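Local coordinates for protein PaaA (Enterobacter agglomerans, PDB 5FF5) that probably activates a carboxylate of a precursor peptide by adenylation on the way to the bicyclic core of pantocin A, at residues 156-161 against 203-208; 132-137 against 222-227; 176-181 against 188-193; 151-156 against 196-201. All coordinates share one frame; numbering follows the deposited sequence.

Interaction 1: residues 156-161 against 203-208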
loop_
_atom_site.group_PDB
_atom_site.type_symbol
_atom_site.label_atom_id
_atom_site.label_comp_id
_atom_site.label_asym_id
_atom_site.label_seq_id
_atom_site.Cartn_x
_atom_site.Cartn_y
_atom_site.Cartn_z
ATOM N N ILE A 156 -9.472 8.407 -10.150
ATOM C CA ILE A 156 -9.137 8.378 -11.583
ATOM C C ILE A 156 -10.408 8.512 -12.402
ATOM O O ILE A 156 -11.459 8.005 -12.025
ATOM C CB ILE A 156 -8.421 7.072 -12.008
ATOM C CG1 ILE A 156 -7.454 7.330 -13.153
ATOM C CG2 ILE A 156 -9.418 5.985 -12.371
ATOM C CD1 ILE A 156 -6.188 8.013 -12.711
ATOM N N GLY A 157 -10.337 9.233 -13.503
ATOM C CA GLY A 157 -11.539 9.460 -14.282
ATOM C C GLY A 157 -12.139 8.210 -14.914
ATOM O O GLY A 157 -13.305 7.894 -14.691
ATOM N N THR A 158 -11.341 7.511 -15.718
ATOM C CA THR A 158 -11.801 6.337 -16.450
ATOM C C THR A 158 -10.744 5.239 -16.429
ATOM O O THR A 158 -9.548 5.504 -16.536
ATOM C CB THR A 158 -12.135 6.670 -17.903
ATOM O OG1 THR A 158 -13.021 7.791 -17.950
ATOM C CG2 THR A 158 -12.770 5.472 -18.589
ATOM N N LEU A 159 -11.192 3.999 -16.316
ATOM C CA LEU A 159 -10.295 2.863 -16.363
ATOM C C LEU A 159 -10.599 1.997 -17.562
ATOM O O LEU A 159 -11.742 1.608 -17.749
ATOM C CB LEU A 159 -10.402 2.038 -15.075
ATOM C CG LEU A 159 -9.625 2.514 -13.840
ATOM C CD1 LEU A 159 -9.872 1.575 -12.691
ATOM C CD2 LEU A 159 -8.136 2.589 -14.119
ATOM N N ARG A 160 -9.588 1.735 -18.391
ATOM C CA ARG A 160 -9.712 0.770 -19.485
ATOM C C ARG A 160 -9.019 -0.507 -19.097
ATOM O O ARG A 160 -7.797 -0.524 -18.996
ATOM C CB ARG A 160 -9.078 1.271 -20.779
ATOM C CG ARG A 160 -9.582 2.591 -21.272
ATOM C CD ARG A 160 -8.906 2.972 -22.580
ATOM N NE ARG A 160 -9.442 2.246 -23.727
ATOM C CZ ARG A 160 -10.538 2.603 -24.387
ATOM N NH1 ARG A 160 -11.222 3.674 -23.999
ATOM N NH2 ARG A 160 -10.949 1.891 -25.432
ATOM N N LEU A 161 -9.780 -1.578 -18.889
ATOM C CA LEU A 161 -9.187 -2.846 -18.479
ATOM C C LEU A 161 -9.160 -3.784 -19.667
ATOM O O LEU A 161 -10.167 -3.949 -20.342
ATOM C CB LEU A 161 -9.960 -3.481 -17.329
ATOM C CG LEU A 161 -10.286 -2.595 -16.140
ATOM C CD1 LEU A 161 -11.122 -3.409 -15.202
ATOM C CD2 LEU A 161 -9.013 -2.122 -15.474
ATOM N N HIS A 203 -15.578 5.520 -14.491
ATOM C CA HIS A 203 -16.130 4.817 -15.654
ATOM C C HIS A 203 -15.212 3.677 -16.027
ATOM O O HIS A 203 -14.021 3.879 -16.220
ATOM C CB HIS A 203 -16.284 5.746 -16.866
ATOM C CG HIS A 203 -17.056 6.992 -16.580
ATOM N ND1 HIS A 203 -16.477 8.243 -16.574
ATOM C CD2 HIS A 203 -18.360 7.180 -16.265
ATOM C CE1 HIS A 203 -17.390 9.151 -16.273
ATOM N NE2 HIS A 203 -18.541 8.531 -16.079
ATOM N N VAL A 204 -15.760 2.484 -16.190
ATOM C CA VAL A 204 -14.914 1.359 -16.563
ATOM C C VAL A 204 -15.274 0.770 -17.946
ATOM O O VAL A 204 -16.388 0.305 -18.202
ATOM C CB VAL A 204 -14.969 0.269 -15.494
ATOM C CG1 VAL A 204 -14.046 -0.871 -15.871
ATOM C CG2 VAL A 204 -14.576 0.843 -14.171
ATOM N N GLU A 205 -14.285 0.793 -18.828
ATOM C CA GLU A 205 -14.402 0.240 -20.168
ATOM C C GLU A 205 -13.618 -1.056 -20.189
ATOM O O GLU A 205 -12.416 -1.074 -19.881
ATOM C CB GLU A 205 -13.869 1.228 -21.205
ATOM C CG GLU A 205 -14.657 2.522 -21.253
ATOM C CD GLU A 205 -13.949 3.632 -22.014
ATOM O OE1 GLU A 205 -12.874 3.367 -22.585
ATOM O OE2 GLU A 205 -14.453 4.781 -22.032
ATOM N N THR A 206 -14.297 -2.136 -20.558
ATOM C CA THR A 206 -13.718 -3.464 -20.422
ATOM C C THR A 206 -13.560 -4.152 -21.773
ATOM O O THR A 206 -14.407 -4.048 -22.640
ATOM C CB THR A 206 -14.560 -4.352 -19.499
ATOM O OG1 THR A 206 -15.916 -4.423 -19.976
ATOM C CG2 THR A 206 -14.499 -3.807 -18.066
ATOM N N PHE A 207 -12.422 -4.792 -21.968
ATOM C CA PHE A 207 -12.195 -5.536 -23.176
ATOM C C PHE A 207 -11.823 -6.975 -22.871
ATOM O O PHE A 207 -10.698 -7.271 -22.504
ATOM C CB PHE A 207 -11.122 -4.848 -23.989
ATOM C CG PHE A 207 -11.480 -3.451 -24.349
ATOM C CD1 PHE A 207 -12.243 -3.185 -25.472
ATOM C CD2 PHE A 207 -11.090 -2.397 -23.548
ATOM C CE1 PHE A 207 -12.589 -1.892 -25.796
ATOM C CE2 PHE A 207 -11.438 -1.100 -23.876
ATOM C CZ PHE A 207 -12.187 -0.850 -24.991
ATOM N N PHE A 208 -12.763 -7.882 -23.087
ATOM C CA PHE A 208 -12.497 -9.268 -22.784
ATOM C C PHE A 208 -11.686 -9.864 -23.909
ATOM O O PHE A 208 -12.235 -10.495 -24.806
ATOM C CB PHE A 208 -13.785 -10.051 -22.564
ATOM C CG PHE A 208 -13.552 -11.498 -22.281
ATOM C CD1 PHE A 208 -12.507 -11.885 -21.460
ATOM C CD2 PHE A 208 -14.397 -12.469 -22.782
ATOM C CE1 PHE A 208 -12.278 -13.218 -21.185
ATOM C CE2 PHE A 208 -14.173 -13.802 -22.500
ATOM C CZ PHE A 208 -13.108 -14.175 -21.699
#
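Strands 158-161 and 203-207 run parallel, 16° apart, with T158 beside H203, L159 beside V204, R160 beside E205 and L161 beside T206. Five backbone hydrogen bonds pass from strand to strand. The first, H203 N to G157 O at 3.3 Å, is the longest, whereas L159 N to H203 O closes to 2.8 Å; the remaining three are donated by E205 N, L161 N and F207 N to L159 O, E205 O and L161 O. On one face T158, R160, H203 and E205 form a polar row. R160 bends at chi3 (77°), which brings its guanidinium over to E205, where NH1 forms a salt bridge with OE1; the two planes stand nearly perpendicular, and the exact placing of both atoms is uncertain. Beyond it the guanidinium lies oblique to the F207 ring, while R160 NE is held by L221 O. T158 OG1 sits at the edge of the H203 ring, in its plane, 3.7 Å from ND1. The other face, with L159, L161, V204 and T206, is mostly apolar: L161 CD1 touches V204 CG1 at 3.9 Å, and L159 CB lies 4.4 Å from V204 CG2. Helix 187-198 packs here through I195, which meets both L159 and V204. Strand 203-207 is the outermost at this end of the chain's main sheet, and its link to 158-162 through helix 187-198 is the beta-alpha-beta crossover of a Rossmann-like, ThiF-family fold.

Interaction 2: residues 132-137 against 222-227; sequences QSKVAI and VGDSTF
The D224 carboxylate is gripped at OD1, where K134 NZ comes in on the syn side and forms a salt bridge, with NZ modelled 2.4 Å from OD1; the K134 chain, bent at chi3 (40°), crosses the acid obliquely. The F227 ring, in contrast, turns away from 132-137 and packs on V340, T343 and I344 of helix 326-345, leaving its CB to lie 3.8 Å from V135 CG2. A third flat group, the peptide carbonyl of K134, takes two donors in its own plane: T226 N at 2.7 Å and F227 N at 3.1 Å. The end of 222-227 thereby joins strand 134-137 as its parallel neighbour in the Rossmann-like sheet, with V135 bridged to F227 and A136 N bonded to F227 O at 3.1 Å. Ahead of that bridge the chain leaves helix 215-222 through a type II' turn from V222 to S225, with G223 at a positive phi (56°) that favours glycine. S225 N and S225 OG both donate to V222 O, and S225 OG packs against A136 CB. T226 OG1, set between its own backbone N and carbonyl carbon, accepts a nearly straight bond (171°) from K134 N at 2.5 Å.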
loop_
_atom_site.group_PDB
_atom_site.type_symbol
_atom_site.label_atom_id
_atom_site.label_comp_id
_atom_site.label_asym_id
_atom_site.label_seq_id
_atom_site.Cartn_x
_atom_site.Cartn_y
_atom_site.Cartn_z
ATOM N N GLN A 132 -10.276 13.903 -15.075
ATOM C CA GLN A 132 -10.222 14.065 -16.506
ATOM C C GLN A 132 -9.310 13.027 -17.166
ATOM O O GLN A 132 -9.285 12.915 -18.393
ATOM C CB GLN A 132 -9.802 15.488 -16.826
ATOM C CG GLN A 132 -10.971 16.410 -16.648
ATOM C CD GLN A 132 -10.579 17.783 -16.169
ATOM O OE1 GLN A 132 -9.418 18.043 -15.847
ATOM N NE2 GLN A 132 -11.551 18.677 -16.114
ATOM N N SER A 133 -8.593 12.257 -16.352
ATOM C CA SER A 133 -7.655 11.271 -16.860
ATOM C C SER A 133 -8.289 9.953 -17.238
ATOM O O SER A 133 -9.328 9.588 -16.703
ATOM C CB SER A 133 -6.566 11.015 -15.842
ATOM O OG SER A 133 -5.704 12.124 -15.777
ATOM N N LYS A 134 -7.631 9.247 -18.161
ATOM C CA LYS A 134 -8.023 7.904 -18.595
ATOM C C LYS A 134 -6.811 6.999 -18.617
ATOM O O LYS A 134 -5.879 7.215 -19.387
ATOM C CB LYS A 134 -8.655 7.919 -19.989
ATOM C CG LYS A 134 -9.937 8.717 -20.104
ATOM C CD LYS A 134 -10.691 8.326 -21.369
ATOM C CE LYS A 134 -10.607 6.826 -21.590
ATOM N NZ LYS A 134 -11.397 6.392 -22.772
ATOM N N VAL A 135 -6.831 5.973 -17.785
ATOM C CA VAL A 135 -5.686 5.097 -17.663
ATOM C C VAL A 135 -6.073 3.749 -18.207
ATOM O O VAL A 135 -7.154 3.251 -17.912
ATOM C CB VAL A 135 -5.190 5.025 -16.187
ATOM C CG1 VAL A 135 -3.975 4.156 -16.036
ATOM C CG2 VAL A 135 -4.869 6.403 -15.722
ATOM N N ALA A 136 -5.214 3.201 -19.064
ATOM C CA ALA A 136 -5.436 1.890 -19.653
ATOM C C ALA A 136 -4.455 0.929 -19.041
ATOM O O ALA A 136 -3.269 1.207 -18.950
ATOM C CB ALA A 136 -5.291 1.930 -21.158
ATOM N N ILE A 137 -4.963 -0.199 -18.591
ATOM C CA ILE A 137 -4.152 -1.182 -17.896
ATOM C C ILE A 137 -4.191 -2.493 -18.654
ATOM O O ILE A 137 -5.262 -3.032 -18.930
ATOM C CB ILE A 137 -4.625 -1.395 -16.448
ATOM C CG1 ILE A 137 -4.776 -0.043 -15.757
ATOM C CG2 ILE A 137 -3.627 -2.211 -15.675
ATOM C CD1 ILE A 137 -5.328 -0.139 -14.350
ATOM N N VAL A 222 -6.017 1.052 -26.846
ATOM C CA VAL A 222 -5.507 2.237 -26.170
ATOM C C VAL A 222 -6.512 3.388 -26.265
ATOM O O VAL A 222 -6.786 4.035 -25.274
ATOM C CB VAL A 222 -4.141 2.688 -26.728
ATOM C CG1 VAL A 222 -3.797 4.070 -26.214
ATOM C CG2 VAL A 222 -3.056 1.690 -26.365
ATOM N N GLY A 223 -7.063 3.636 -27.445
ATOM C CA GLY A 223 -8.070 4.666 -27.617
ATOM C C GLY A 223 -7.597 6.022 -27.152
ATOM O O GLY A 223 -6.442 6.381 -27.363
ATOM N N ASP A 224 -8.448 6.740 -26.425
ATOM C CA ASP A 224 -8.098 8.089 -25.993
ATOM C C ASP A 224 -7.567 8.110 -24.571
ATOM O O ASP A 224 -7.789 9.073 -23.847
ATOM C CB ASP A 224 -9.298 9.048 -26.103
ATOM C CG ASP A 224 -10.504 8.607 -25.275
ATOM O OD1 ASP A 224 -10.453 7.529 -24.640
ATOM O OD2 ASP A 224 -11.525 9.341 -25.289
ATOM N N SER A 225 -6.848 7.054 -24.192
ATOM C CA SER A 225 -6.168 7.013 -22.910
ATOM C C SER A 225 -5.234 8.199 -22.778
ATOM O O SER A 225 -4.707 8.722 -23.766
ATOM C CB SER A 225 -5.367 5.718 -22.725
ATOM O OG SER A 225 -6.197 4.579 -22.795
ATOM N N THR A 226 -5.034 8.604 -21.533
ATOM C CA THR A 226 -4.169 9.703 -21.201
ATOM C C THR A 226 -2.920 9.216 -20.453
ATOM O O THR A 226 -1.961 9.954 -20.289
ATOM C CB THR A 226 -4.963 10.714 -20.419
ATOM O OG1 THR A 226 -5.510 10.072 -19.265
ATOM C CG2 THR A 226 -6.119 11.206 -21.279
ATOM N N PHE A 227 -2.932 7.954 -20.041
ATOM C CA PHE A 227 -1.822 7.336 -19.318
ATOM C C PHE A 227 -1.870 5.821 -19.533
ATOM O O PHE A 227 -2.947 5.261 -19.671
ATOM C CB PHE A 227 -1.901 7.644 -17.818
ATOM C CG PHE A 227 -0.563 7.788 -17.155
ATOM C CD1 PHE A 227 -0.094 9.028 -16.770
ATOM C CD2 PHE A 227 0.219 6.673 -16.896
ATOM C CE1 PHE A 227 1.139 9.152 -16.164
ATOM C CE2 PHE A 227 1.460 6.795 -16.297
ATOM C CZ PHE A 227 1.919 8.030 -15.931
#

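Interaction 3: residues 176-181 against 188-193; sequences VLYRTD and VDAAKD
This is apolar packing of a loop on a helix: residues 177-178, in the long connection between strand 158-162 and helix 187-198, lie on the helix that follows them a few residues later. In the Rossmann-like fold that connection belongs to the beta-alpha-beta crossover leading from strand 158-162 to strand 203-207. The interface is small, 181 Å² summed over both sides, and all four touching residues, L177, Y178, A190 and A191, are buried. L177 directs its side chain at the helix, and its CD1 branch ends 4.0 Å from A191 CB; the same leucine also packs on A148 of helix 142-153 and on I195, so it is wedged between two helices. Y178 leaves its backbone at an angle to the helix, yet chi1 of -43° swings the ring back so that one side of it, CD1 and CE1, runs along the alanines. The small methyls of A190 and A191 let the ring and the leucine come close to the helix backbone. The phenol oxygen is fixed elsewhere, by a hydrogen bond with M140 O, and L177 O is bonded to T194 OG1. On either side of this pair in the sequence the loop meets the second subunit: V176 O bonds to Y198 OH, and T180 OG1 to R105 NH2, of that chain. Y178 CD1 meets A190 CB at 4.0 Å, while A191 N lies at the edge of the ring, 4.1 Å from CE1.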
loop_
_atom_site.group_PDB
_atom_site.type_symbol
_atom_site.label_atom_id
_atom_site.label_comp_id
_atom_site.label_asym_id
_atom_site.label_seq_id
_atom_site.Cartn_x
_atom_site.Cartn_y
_atom_site.Cartn_z
ATOM N N VAL A 176 -6.617 -8.657 -6.020
ATOM C CA VAL A 176 -7.535 -8.055 -5.023
ATOM C C VAL A 176 -8.931 -7.630 -5.488
ATOM O O VAL A 176 -9.821 -7.439 -4.654
ATOM C CB VAL A 176 -6.884 -6.804 -4.371
ATOM C CG1 VAL A 176 -6.758 -5.650 -5.375
ATOM C CG2 VAL A 176 -7.668 -6.366 -3.143
ATOM N N LEU A 177 -9.116 -7.456 -6.799
ATOM C CA LEU A 177 -10.403 -7.037 -7.365
ATOM C C LEU A 177 -11.385 -8.200 -7.460
ATOM O O LEU A 177 -12.557 -8.003 -7.803
ATOM C CB LEU A 177 -10.202 -6.433 -8.752
ATOM C CG LEU A 177 -9.639 -5.031 -8.816
ATOM C CD1 LEU A 177 -9.632 -4.531 -10.229
ATOM C CD2 LEU A 177 -10.517 -4.143 -7.968
ATOM N N TYR A 178 -10.892 -9.405 -7.154
ATOM C CA TYR A 178 -11.678 -10.622 -7.296
ATOM C C TYR A 178 -11.907 -11.273 -5.941
ATOM O O TYR A 178 -10.959 -11.624 -5.244
ATOM C CB TYR A 178 -10.979 -11.622 -8.233
ATOM C CG TYR A 178 -10.387 -11.019 -9.482
ATOM C CD1 TYR A 178 -11.086 -10.104 -10.237
ATOM C CD2 TYR A 178 -9.112 -11.368 -9.901
ATOM C CE1 TYR A 178 -10.530 -9.546 -11.374
ATOM C CE2 TYR A 178 -8.546 -10.818 -11.042
ATOM C CZ TYR A 178 -9.258 -9.907 -11.777
ATOM O OH TYR A 178 -8.702 -9.351 -12.916
ATOM N N ARG A 179 -13.174 -11.479 -5.602
ATOM C CA ARG A 179 -13.551 -12.112 -4.348
ATOM C C ARG A 179 -14.037 -13.519 -4.618
ATOM O O ARG A 179 -14.238 -13.882 -5.768
ATOM C CB ARG A 179 -14.631 -11.302 -3.634
ATOM C CG ARG A 179 -14.156 -9.942 -3.111
ATOM C CD ARG A 179 -15.207 -8.869 -3.386
ATOM N NE ARG A 179 -15.178 -7.800 -2.390
ATOM C CZ ARG A 179 -16.100 -7.615 -1.451
ATOM N NH1 ARG A 179 -17.139 -8.433 -1.343
ATOM N NH2 ARG A 179 -15.966 -6.612 -0.606
ATOM N N THR A 180 -14.205 -14.318 -3.569
ATOM C CA THR A 180 -14.574 -15.725 -3.735
ATOM C C THR A 180 -15.787 -15.950 -4.640
ATOM O O THR A 180 -15.766 -16.822 -5.491
ATOM C CB THR A 180 -14.846 -16.374 -2.397
ATOM O OG1 THR A 180 -13.764 -16.067 -1.507
ATOM C CG2 THR A 180 -14.932 -17.869 -2.555
ATOM N N ASP A 181 -16.811 -15.118 -4.520
ATOM C CA ASP A 181 -17.977 -15.262 -5.379
ATOM C C ASP A 181 -17.674 -14.946 -6.840
ATOM O O ASP A 181 -18.508 -15.195 -7.716
ATOM C CB ASP A 181 -19.113 -14.348 -4.906
ATOM C CG ASP A 181 -20.148 -15.078 -4.051
ATOM O OD1 ASP A 181 -20.229 -16.332 -4.133
ATOM O OD2 ASP A 181 -20.900 -14.394 -3.312
ATOM N N VAL A 188 -12.279 -9.111 -16.358
ATOM C CA VAL A 188 -12.593 -7.708 -16.623
ATOM C C VAL A 188 -13.983 -7.375 -16.126
ATOM O O VAL A 188 -14.229 -6.260 -15.698
ATOM C CB VAL A 188 -12.537 -7.335 -18.128
ATOM C CG1 VAL A 188 -11.099 -7.233 -18.622
ATOM C CG2 VAL A 188 -13.325 -8.314 -18.939
ATOM N N ASP A 189 -14.895 -8.339 -16.167
ATOM C CA ASP A 189 -16.254 -8.095 -15.677
ATOM C C ASP A 189 -16.340 -8.186 -14.165
ATOM O O ASP A 189 -17.067 -7.421 -13.528
ATOM C CB ASP A 189 -17.264 -9.038 -16.330
ATOM C CG ASP A 189 -17.699 -8.556 -17.700
ATOM O OD1 ASP A 189 -17.556 -7.339 -17.991
ATOM O OD2 ASP A 189 -18.206 -9.390 -18.479
ATOM N N ALA A 190 -15.619 -9.131 -13.582
ATOM C CA ALA A 190 -15.581 -9.179 -12.141
ATOM C C ALA A 190 -14.955 -7.878 -11.669
ATOM O O ALA A 190 -15.462 -7.238 -10.742
ATOM C CB ALA A 190 -14.800 -10.370 -11.657
ATOM N N ALA A 191 -13.908 -7.457 -12.378
ATOM C CA ALA A 191 -13.159 -6.246 -12.049
ATOM C C ALA A 191 -14.050 -5.021 -12.023
ATOM O O ALA A 191 -14.017 -4.236 -11.079
ATOM C CB ALA A 191 -12.031 -6.041 -13.028
ATOM N N LYS A 192 -14.847 -4.859 -13.068
ATOM C CA LYS A 192 -15.740 -3.721 -13.177
ATOM C C LYS A 192 -16.753 -3.688 -12.016
ATOM O O LYS A 192 -16.966 -2.636 -11.421
ATOM C CB LYS A 192 -16.451 -3.752 -14.533
ATOM C CG LYS A 192 -17.264 -2.528 -14.850
ATOM C CD LYS A 192 -17.917 -2.649 -16.202
ATOM C CE LYS A 192 -18.626 -1.359 -16.579
ATOM N NZ LYS A 192 -19.249 -1.390 -17.941
ATOM N N ASP A 193 -17.351 -4.829 -11.677
ATOM C CA ASP A 193 -18.302 -4.913 -10.556
ATOM C C ASP A 193 -17.678 -4.418 -9.256
ATOM O O ASP A 193 -18.295 -3.659 -8.497
ATOM C CB ASP A 193 -18.806 -6.347 -10.373
ATOM C CG ASP A 193 -19.722 -6.814 -11.517
ATOM O OD1 ASP A 193 -20.319 -5.932 -12.189
ATOM O OD2 ASP A 193 -19.829 -8.058 -11.743
#

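Interaction 4: residues 151-156 against 196-201; sequences LAMSGI and LAYNEN
The C-terminal ends of helices 142-153 and 187-198, neighbours on one side of the Rossmann-like sheet, meet tightly at one point and loosely elsewhere. The tight point is N199, whose CG stands anti to the backbone N (chi1 -169°) and so carries the amide across to the other helix end. There ND2 donates to A152 O at 2.6 Å; A152 O lies close to the N199 amide plane, but ND2 sits above the plane of the A152 carbonyl. That oxygen is already used by G155 N, in a Schellman motif that also joins I156 N to L151 O at 3.0 Å. G155 has positive phi (88°), at backbone angles that call for glycine, and its CA packs 3.9 Å from N199 ND2. The same ND2 is also hydrogen-bonded to Y106 OH. Looser is the pairing of selenomethionine M153 with Y198: they lie side by side and touch through CE and CD2, 4.2 Å apart. Y198 OH is occupied by V176 O of the second subunit, so this side borders the dimer interface. Toward solvent the chain runs on through exposed E200, and an Asx turn spans that residue, N201 N donating to N199 OD1 at 3.0 Å.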
loop_
_atom_site.group_PDB
_atom_site.type_symbol
_atom_site.label_atom_id
_atom_site.label_comp_id
_atom_site.label_asym_id
_atom_site.label_seq_id
_atom_site.Cartn_x
_atom_site.Cartn_y
_atom_site.Cartn_z
ATOM N N LEU A 151 -6.077 3.311 -8.088
ATOM C CA LEU A 151 -6.426 4.345 -9.041
ATOM C C LEU A 151 -7.918 4.677 -8.961
ATOM O O LEU A 151 -8.311 5.848 -8.982
ATOM C CB LEU A 151 -6.063 3.896 -10.451
ATOM C CG LEU A 151 -4.590 3.979 -10.842
ATOM C CD1 LEU A 151 -4.271 3.056 -12.025
ATOM C CD2 LEU A 151 -4.253 5.425 -11.182
ATOM N N ALA A 152 -8.758 3.660 -8.851
ATOM C CA ALA A 152 -10.187 3.921 -8.743
ATOM C C ALA A 152 -10.482 4.683 -7.444
ATOM O O ALA A 152 -11.225 5.675 -7.440
ATOM C CB ALA A 152 -10.975 2.624 -8.804
HETATM N N MSE A 153 -9.885 4.222 -6.345
HETATM C CA MSE A 153 -10.068 4.869 -5.053
HETATM C C MSE A 153 -9.623 6.336 -5.100
HETATM O O MSE A 153 -10.229 7.209 -4.468
HETATM C CB MSE A 153 -9.307 4.118 -3.957
HETATM C CG MSE A 153 -9.781 2.691 -3.733
HETATM SE SE MSE A 153 -8.712 1.678 -2.415
HETATM C CE MSE A 153 -9.916 1.815 -0.885
ATOM N N SER A 154 -8.575 6.602 -5.869
ATOM C CA SER A 154 -7.957 7.908 -5.881
ATOM C C SER A 154 -8.741 8.888 -6.749
ATOM O O SER A 154 -8.400 10.076 -6.834
ATOM C CB SER A 154 -6.536 7.770 -6.369
ATOM O OG SER A 154 -5.829 6.961 -5.455
ATOM N N GLY A 155 -9.801 8.395 -7.383
ATOM C CA GLY A 155 -10.643 9.252 -8.181
ATOM C C GLY A 155 -10.200 9.389 -9.620
ATOM O O GLY A 155 -10.488 10.403 -10.236
ATOM N N ILE A 156 -9.472 8.407 -10.150
ATOM C CA ILE A 156 -9.137 8.378 -11.583
ATOM C C ILE A 156 -10.408 8.512 -12.402
ATOM O O ILE A 156 -11.459 8.005 -12.025
ATOM C CB ILE A 156 -8.421 7.072 -12.008
ATOM C CG1 ILE A 156 -7.454 7.330 -13.153
ATOM C CG2 ILE A 156 -9.418 5.985 -12.371
ATOM C CD1 ILE A 156 -6.188 8.013 -12.711
ATOM N N LEU A 196 -16.718 -0.602 -9.153
ATOM C CA LEU A 196 -17.868 0.264 -9.020
ATOM C C LEU A 196 -18.465 0.200 -7.609
ATOM O O LEU A 196 -19.134 1.136 -7.185
ATOM C CB LEU A 196 -18.884 -0.061 -10.120
ATOM C CG LEU A 196 -18.219 0.218 -11.503
ATOM C CD1 LEU A 196 -19.051 -0.204 -12.704
ATOM C CD2 LEU A 196 -17.766 1.674 -11.673
ATOM N N ALA A 197 -18.204 -0.874 -6.866
ATOM C CA ALA A 197 -18.629 -0.938 -5.458
ATOM C C ALA A 197 -17.803 0.011 -4.611
ATOM O O ALA A 197 -18.309 0.627 -3.670
ATOM C CB ALA A 197 -18.508 -2.330 -4.919
ATOM N N TYR A 198 -16.534 0.138 -4.967
ATOM C CA TYR A 198 -15.618 1.028 -4.277
ATOM C C TYR A 198 -15.842 2.495 -4.641
ATOM O O TYR A 198 -15.960 3.342 -3.760
ATOM C CB TYR A 198 -14.175 0.630 -4.583
ATOM C CG TYR A 198 -13.689 -0.464 -3.690
ATOM C CD1 TYR A 198 -13.691 -1.784 -4.108
ATOM C CD2 TYR A 198 -13.263 -0.186 -2.402
ATOM C CE1 TYR A 198 -13.258 -2.799 -3.272
ATOM C CE2 TYR A 198 -12.834 -1.189 -1.558
ATOM C CZ TYR A 198 -12.829 -2.494 -1.997
ATOM O OH TYR A 198 -12.391 -3.480 -1.144
ATOM N N ASN A 199 -15.878 2.793 -5.938
ATOM C CA ASN A 199 -16.015 4.164 -6.398
ATOM C C ASN A 199 -16.908 4.211 -7.622
ATOM O O ASN A 199 -16.500 3.860 -8.714
ATOM C CB ASN A 199 -14.648 4.766 -6.708
ATOM C CG ASN A 199 -14.705 6.262 -6.937
ATOM O OD1 ASN A 199 -15.784 6.837 -7.085
ATOM N ND2 ASN A 199 -13.534 6.892 -7.027
ATOM N N GLU A 200 -18.132 4.664 -7.421
ATOM C CA GLU A 200 -19.187 4.674 -8.419
ATOM C C GLU A 200 -18.967 5.795 -9.437
ATOM O O GLU A 200 -19.684 5.903 -10.416
ATOM C CB GLU A 200 -20.507 4.859 -7.676
ATOM C CG GLU A 200 -21.791 4.942 -8.456
ATOM C CD GLU A 200 -23.003 5.110 -7.513
ATOM O OE1 GLU A 200 -22.940 4.642 -6.346
ATOM O OE2 GLU A 200 -24.002 5.746 -7.927
ATOM N N ASN A 201 -17.974 6.643 -9.194
ATOM C CA ASN A 201 -17.707 7.769 -10.083
ATOM C C ASN A 201 -16.714 7.462 -11.187
ATOM O O ASN A 201 -16.514 8.265 -12.098
ATOM C CB ASN A 201 -17.196 8.952 -9.274
ATOM C CG ASN A 201 -18.084 9.272 -8.122
ATOM O OD1 ASN A 201 -17.625 9.686 -7.065
ATOM N ND2 ASN A 201 -19.374 9.044 -8.298
#

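In the fold
Interactions 1 and 2 extend one sheet: strand 134-138 lies between 158-162 and 227-229, and R160 bonds through its backbone N and O to V135 and I137. Both rely on backbone hydrogen bonds, and their charged groups K134, R160, E205 and D224 gather on the same face. Interactions 3 and 4 lie on the other side of the sheet and share helix 187-198, interaction 3 being purely apolar and interaction 4 centred on one side-chain amide. All four are mainly buried, but only interactions 3 and 4 reach the second subunit. L161 CD1 packs on A191 CB between interactions 1 and 3, and I156 belongs to both 1 and 4.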